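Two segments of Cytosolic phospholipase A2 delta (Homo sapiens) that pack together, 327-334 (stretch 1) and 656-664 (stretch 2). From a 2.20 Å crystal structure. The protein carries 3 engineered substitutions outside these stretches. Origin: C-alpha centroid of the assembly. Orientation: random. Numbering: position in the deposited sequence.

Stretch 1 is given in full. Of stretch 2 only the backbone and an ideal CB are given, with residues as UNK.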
ATOM      1  N   VAL B 327      15.585 -12.859 -14.903  1.00 41.63           N
ATOM      2  CA  VAL B 327      15.573 -11.617 -15.669  1.00 42.65           C
ATOM      3  C   VAL B 327      14.290 -10.844 -15.374  1.00 43.12           C
ATOM      4  O   VAL B 327      13.208 -11.420 -15.355  1.00 42.85           O
ATOM      5  CB  VAL B 327      15.647 -11.898 -17.184  1.00 41.39           C
ATOM      6  CG1 VAL B 327      15.568 -10.606 -17.983  1.00 41.27           C
ATOM      7  CG2 VAL B 327      16.929 -12.652 -17.525  1.00 41.86           C
ATOM      8  N   GLY B 328      14.424  -9.539 -15.158  1.00 43.15           N
ATOM      9  CA  GLY B 328      13.280  -8.673 -14.893  1.00 42.78           C
ATOM     10  C   GLY B 328      13.212  -7.502 -15.853  1.00 42.34           C
ATOM     11  O   GLY B 328      14.238  -6.996 -16.302  1.00 43.42           O
ATOM     12  N   ILE B 329      11.992  -7.114 -16.209  1.00 42.69           N
ATOM     13  CA  ILE B 329      11.724  -5.847 -16.871  1.00 44.30           C
ATOM     14  C   ILE B 329      11.182  -4.902 -15.824  1.00 46.66           C
ATOM     15  O   ILE B 329      10.288  -5.274 -15.067  1.00 46.68           O
ATOM     16  CB  ILE B 329      10.606  -5.957 -17.926  1.00 44.77           C
ATOM     17  CG1 ILE B 329      11.050  -6.790 -19.123  1.00 44.56           C
ATOM     18  CG2 ILE B 329      10.210  -4.569 -18.413  1.00 45.01           C
ATOM     19  CD1 ILE B 329       9.906  -7.247 -20.005  1.00 43.69           C
ATOM     20  N   MET B 330      11.677  -3.668 -15.834  1.00 45.24           N
ATOM     21  CA  MET B 330      11.308  -2.667 -14.847  1.00 44.56           C
ATOM     22  C   MET B 330      10.970  -1.372 -15.577  1.00 43.77           C
ATOM     23  O   MET B 330      11.815  -0.807 -16.273  1.00 43.83           O
ATOM     24  CB  MET B 330      12.517  -2.498 -13.934  1.00 44.94           C
ATOM     25  CG  MET B 330      12.569  -1.351 -12.957  1.00 44.59           C
ATOM     26  SD  MET B 330      14.043  -1.589 -11.941  1.00 45.00           S
ATOM     27  CE  MET B 330      15.231  -0.393 -12.586  1.00 44.35           C
ATOM     28  N   ALA B 331       9.717  -0.939 -15.457  1.00 42.56           N
ATOM     29  CA  ALA B 331       9.216   0.222 -16.184  1.00 42.64           C
ATOM     30  C   ALA B 331       8.919   1.346 -15.207  1.00 45.24           C
ATOM     31  O   ALA B 331       8.499   1.093 -14.071  1.00 46.49           O
ATOM     32  CB  ALA B 331       7.967  -0.149 -16.967  1.00 41.87           C
ATOM     33  N   THR B 332       9.144   2.584 -15.653  1.00 44.53           N
ATOM     34  CA  THR B 332       8.856   3.768 -14.850  1.00 42.60           C
ATOM     35  C   THR B 332       7.479   4.300 -15.228  1.00 41.08           C
ATOM     36  O   THR B 332       6.765   3.713 -16.048  1.00 38.05           O
ATOM     37  CB  THR B 332       9.894   4.893 -15.094  1.00 44.00           C
ATOM     38  OG1 THR B 332       9.730   5.433 -16.416  1.00 43.80           O
ATOM     39  CG2 THR B 332      11.313   4.389 -14.919  1.00 45.57           C
ATOM     40  N   GLY B 333       7.127   5.447 -14.658  1.00 41.29           N
ATOM     41  CA  GLY B 333       5.884   6.111 -14.998  1.00 40.72           C
ATOM     42  C   GLY B 333       5.990   7.044 -16.186  1.00 40.97           C
ATOM     43  O   GLY B 333       7.054   7.188 -16.794  1.00 45.53           O
ATOM     44  N   GLY B 334       4.864   7.683 -16.495  1.00 40.39           N
ATOM     45  CA  GLY B 334       4.751   8.674 -17.562  1.00 40.29           C
ATOM     46  C   GLY B 334       3.485   8.537 -18.383  1.00 40.41           C
ATOM     47  O   GLY B 334       3.539   8.587 -19.614  1.00 43.08           O
ATOM     48  N   UNK B 656       9.223   8.806  -6.128  1.00 66.24           N
ATOM     49  CA  UNK B 656      10.341   8.328  -6.963  1.00 64.55           C
ATOM     50  C   UNK B 656       9.872   7.498  -8.147  1.00 61.48           C
ATOM     51  O   UNK B 656       9.155   6.508  -7.971  1.00 60.35           O
ATOM     52  CB  UNK B 656      11.311   7.499  -6.119  1.00 64.55           C
ATOM     53  N   UNK B 657      10.368   7.850  -9.334  1.00 56.78           N
ATOM     54  CA  UNK B 657       9.851   7.313 -10.586  1.00 57.60           C
ATOM     55  C   UNK B 657      10.482   5.977 -10.979  1.00 55.58           C
ATOM     56  O   UNK B 657      11.030   5.840 -12.080  1.00 56.46           O
ATOM     57  CB  UNK B 657      10.072   8.330 -11.708  1.00 57.60           C
ATOM     58  N   UNK B 658      10.350   4.987 -10.093  1.00 54.74           N
ATOM     59  CA  UNK B 658      10.912   3.657 -10.311  1.00 53.39           C
ATOM     60  C   UNK B 658       9.988   2.547  -9.798  1.00 50.43           C
ATOM     61  O   UNK B 658       9.259   2.726  -8.814  1.00 49.43           O
ATOM     62  CB  UNK B 658      12.277   3.552  -9.629  1.00 53.39           C
ATOM     63  N   UNK B 659      10.026   1.403 -10.476  1.00 45.96           N
ATOM     64  CA  UNK B 659       9.322   0.205 -10.020  1.00 44.66           C
ATOM     65  C   UNK B 659      10.296  -0.810  -9.414  1.00 44.95           C
ATOM     66  O   UNK B 659       9.944  -1.966  -9.213  1.00 47.04           O
ATOM     67  CB  UNK B 659       8.553  -0.431 -11.179  1.00 44.66           C
ATOM     68  N   UNK B 660      11.498  -0.348  -9.071  1.00 43.93           N
ATOM     69  CA  UNK B 660      12.595  -1.216  -8.642  1.00 43.43           C
ATOM     70  C   UNK B 660      12.439  -1.957  -7.307  1.00 42.85           C
ATOM     71  O   UNK B 660      12.977  -3.052  -7.153  1.00 42.36           O
ATOM     72  CB  UNK B 660      13.866  -0.367  -8.563  1.00 43.43           C
ATOM     73  N   UNK B 661      11.711  -1.381  -6.336  1.00 42.26           N
ATOM     74  CA  UNK B 661      11.588  -2.085  -5.048  1.00 42.81           C
ATOM     75  C   UNK B 661      11.111  -3.546  -5.144  1.00 43.01           C
ATOM     76  O   UNK B 661      11.552  -4.397  -4.368  1.00 41.43           O
ATOM     77  CB  UNK B 661      10.617  -1.312  -4.153  1.00 42.81           C
ATOM     78  N   UNK B 662      10.228  -3.827  -6.092  1.00 45.36           N
ATOM     79  CA  UNK B 662       9.751  -5.193  -6.320  1.00 49.96           C
ATOM     80  C   UNK B 662      10.863  -6.125  -6.824  1.00 53.18           C
ATOM     81  O   UNK B 662      10.801  -7.339  -6.595  1.00 54.47           O
ATOM     82  CB  UNK B 662       8.597  -5.177  -7.325  1.00 49.96           C
ATOM     83  N   UNK B 663      11.863  -5.561  -7.507  1.00 54.60           N
ATOM     84  CA  UNK B 663      13.033  -6.326  -7.947  1.00 53.72           C
ATOM     85  C   UNK B 663      13.965  -6.712  -6.792  1.00 53.64           C
ATOM     86  O   UNK B 663      14.858  -7.525  -6.994  1.00 54.17           O
ATOM     87  CB  UNK B 663      13.815  -5.517  -8.984  1.00 53.72           C
ATOM     88  N   UNK B 664      13.750  -6.162  -5.592  1.00 53.14           N
ATOM     89  CA  UNK B 664      14.599  -6.470  -4.428  1.00 53.66           C
ATOM     90  C   UNK B 664      13.889  -7.091  -3.231  1.00 52.19           C
ATOM     91  O   UNK B 664      14.455  -7.158  -2.141  1.00 52.13           O
ATOM     92  CB  UNK B 664      15.286  -5.185  -3.961  1.00 53.66           C
TER

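Position 656 lies beyond the reach of stretch 1: no atom of stretch 1 comes within 5.5 Å of its ideal CB, so the contact sets no preference. The residue is Ile656, which makes no contact here.

At 657 the CB points sideways, 4.8 Å from Thr332 CB and 5.1 Å from Gly333 N. That amide is a donor about one side chain's length away, so a short acceptor such as Asn or Asp would suit; phi/psi of -86/58 is unusual but accessible to Asn. The residue is Asn657. With chi1 in t, its end comes nearer than its CB, and Gly333 N donates to Asn657 OD1 at 2.8 Å with an N-H...acceptor angle of 151°. Asn657 OD1 also lies 3.6 Å from Thr332 CB, while the backbone Asn657 O sits 3.2 Å from Thr332 CG2.

The CB of 658 points away, with Thr332 CG2 at 5.4 Å, and the backbone is extended at -142/148. Many side chains fit, beta-branched ones comfortably. The residue is Thr658, whose OG1 faces its own stretch, toward position 660.

Position 659 points toward stretch 1, and its ideal CB is already 3.3 Å from Ala331 O. Such a tight approach to an acceptor favours a small residue, with Ala or Gly tolerable and Ser or Cys able to add a donor. The residue is Ser659: with chi1 in p, Ser659 OG donates to Ala331 O at 2.8 Å, and the same Ser659 OG packs 3.3 Å from Met330 CG.

At 660 the CB is sideways, 3.6 Å from Met330 SD, so Ala, Ser or another compact residue would suit. The residue is Ser660, and Ser660 CB lies 3.5 Å from Met330 SD. Thr658 OG1 and Ser660 OG lie 2.9 Å apart in a hydrogen bond in which either could be the donor.

Positions 661 and 662 have no atom of stretch 1 within 5.5 Å of their ideal CB atoms. The phi of -53 at 661 admits proline, and Pro661 is present; Ser662 follows.

At 663 the CB points toward stretch 1, with Met330 SD 4.9 Å away and space leading to the strand at Gly328. A long, flexible apolar chain such as Met would use it best; a shorter Leu would fill it less fully. Met663 (m, m, t) extends its CE to 3.8 Å from Gly328 CA, 3.0 Å from Ile329 O and 4.2 Å from Met330 CB. An ideal CB on Gly328 would lie 2.8 Å from Met663 CE, a clash, so the glycine leaves room for this methyl.

Position 664 is again out of reach and unconstrained by stretch 1; it is Phe664.

Stretch 2 656-664: INTSSPSMF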
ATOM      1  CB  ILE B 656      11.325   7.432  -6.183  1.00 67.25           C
ATOM      2  CG1 ILE B 656      11.860   8.155  -4.943  1.00 69.53           C
ATOM      3  CG2 ILE B 656      12.474   7.026  -7.099  1.00 65.55           C
ATOM      4  CD1 ILE B 656      12.776   7.317  -4.071  1.00 71.62           C
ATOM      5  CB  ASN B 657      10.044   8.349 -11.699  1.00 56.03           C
ATOM      6  CG  ASN B 657       9.294   8.002 -12.972  1.00 58.35           C
ATOM      7  OD1 ASN B 657       8.269   7.319 -12.947  1.00 60.20           O
ATOM      8  ND2 ASN B 657       9.801   8.483 -14.100  1.00 61.91           N
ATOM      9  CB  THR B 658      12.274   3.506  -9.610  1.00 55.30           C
ATOM     10  OG1 THR B 658      12.860   2.250  -9.969  1.00 59.24           O
ATOM     11  CG2 THR B 658      12.139   3.582  -8.072  1.00 54.65           C
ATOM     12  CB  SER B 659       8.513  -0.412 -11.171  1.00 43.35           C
ATOM     13  OG  SER B 659       9.343  -0.864 -12.215  1.00 41.35           O
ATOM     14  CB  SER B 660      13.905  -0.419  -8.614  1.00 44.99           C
ATOM     15  OG  SER B 660      13.837   0.652  -7.691  1.00 44.20           O
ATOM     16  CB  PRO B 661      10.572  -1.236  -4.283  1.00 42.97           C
ATOM     17  CG  PRO B 661      10.733   0.121  -4.862  1.00 42.57           C
ATOM     18  CD  PRO B 661      11.004  -0.086  -6.322  1.00 42.62           C
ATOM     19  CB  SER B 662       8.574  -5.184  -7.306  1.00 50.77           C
ATOM     20  OG  SER B 662       7.355  -4.895  -6.622  1.00 51.24           O
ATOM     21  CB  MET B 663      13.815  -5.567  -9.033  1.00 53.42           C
ATOM     22  CG  MET B 663      13.039  -5.321 -10.327  1.00 54.02           C
ATOM     23  SD  MET B 663      12.415  -6.850 -11.053  1.00 56.11           S
ATOM     24  CE  MET B 663      11.537  -6.269 -12.501  1.00 54.68           C
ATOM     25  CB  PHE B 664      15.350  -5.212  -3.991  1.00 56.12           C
ATOM     26  CG  PHE B 664      16.279  -4.704  -5.033  1.00 59.42           C
ATOM     27  CD1 PHE B 664      17.531  -5.268  -5.175  1.00 63.32           C
ATOM     28  CD2 PHE B 664      15.890  -3.700  -5.908  1.00 61.45           C
ATOM     29  CE1 PHE B 664      18.392  -4.822  -6.153  1.00 64.01           C
ATOM     30  CE2 PHE B 664      16.746  -3.249  -6.890  1.00 62.71           C
ATOM     31  CZ  PHE B 664      18.002  -3.814  -7.013  1.00 64.20           C
TER
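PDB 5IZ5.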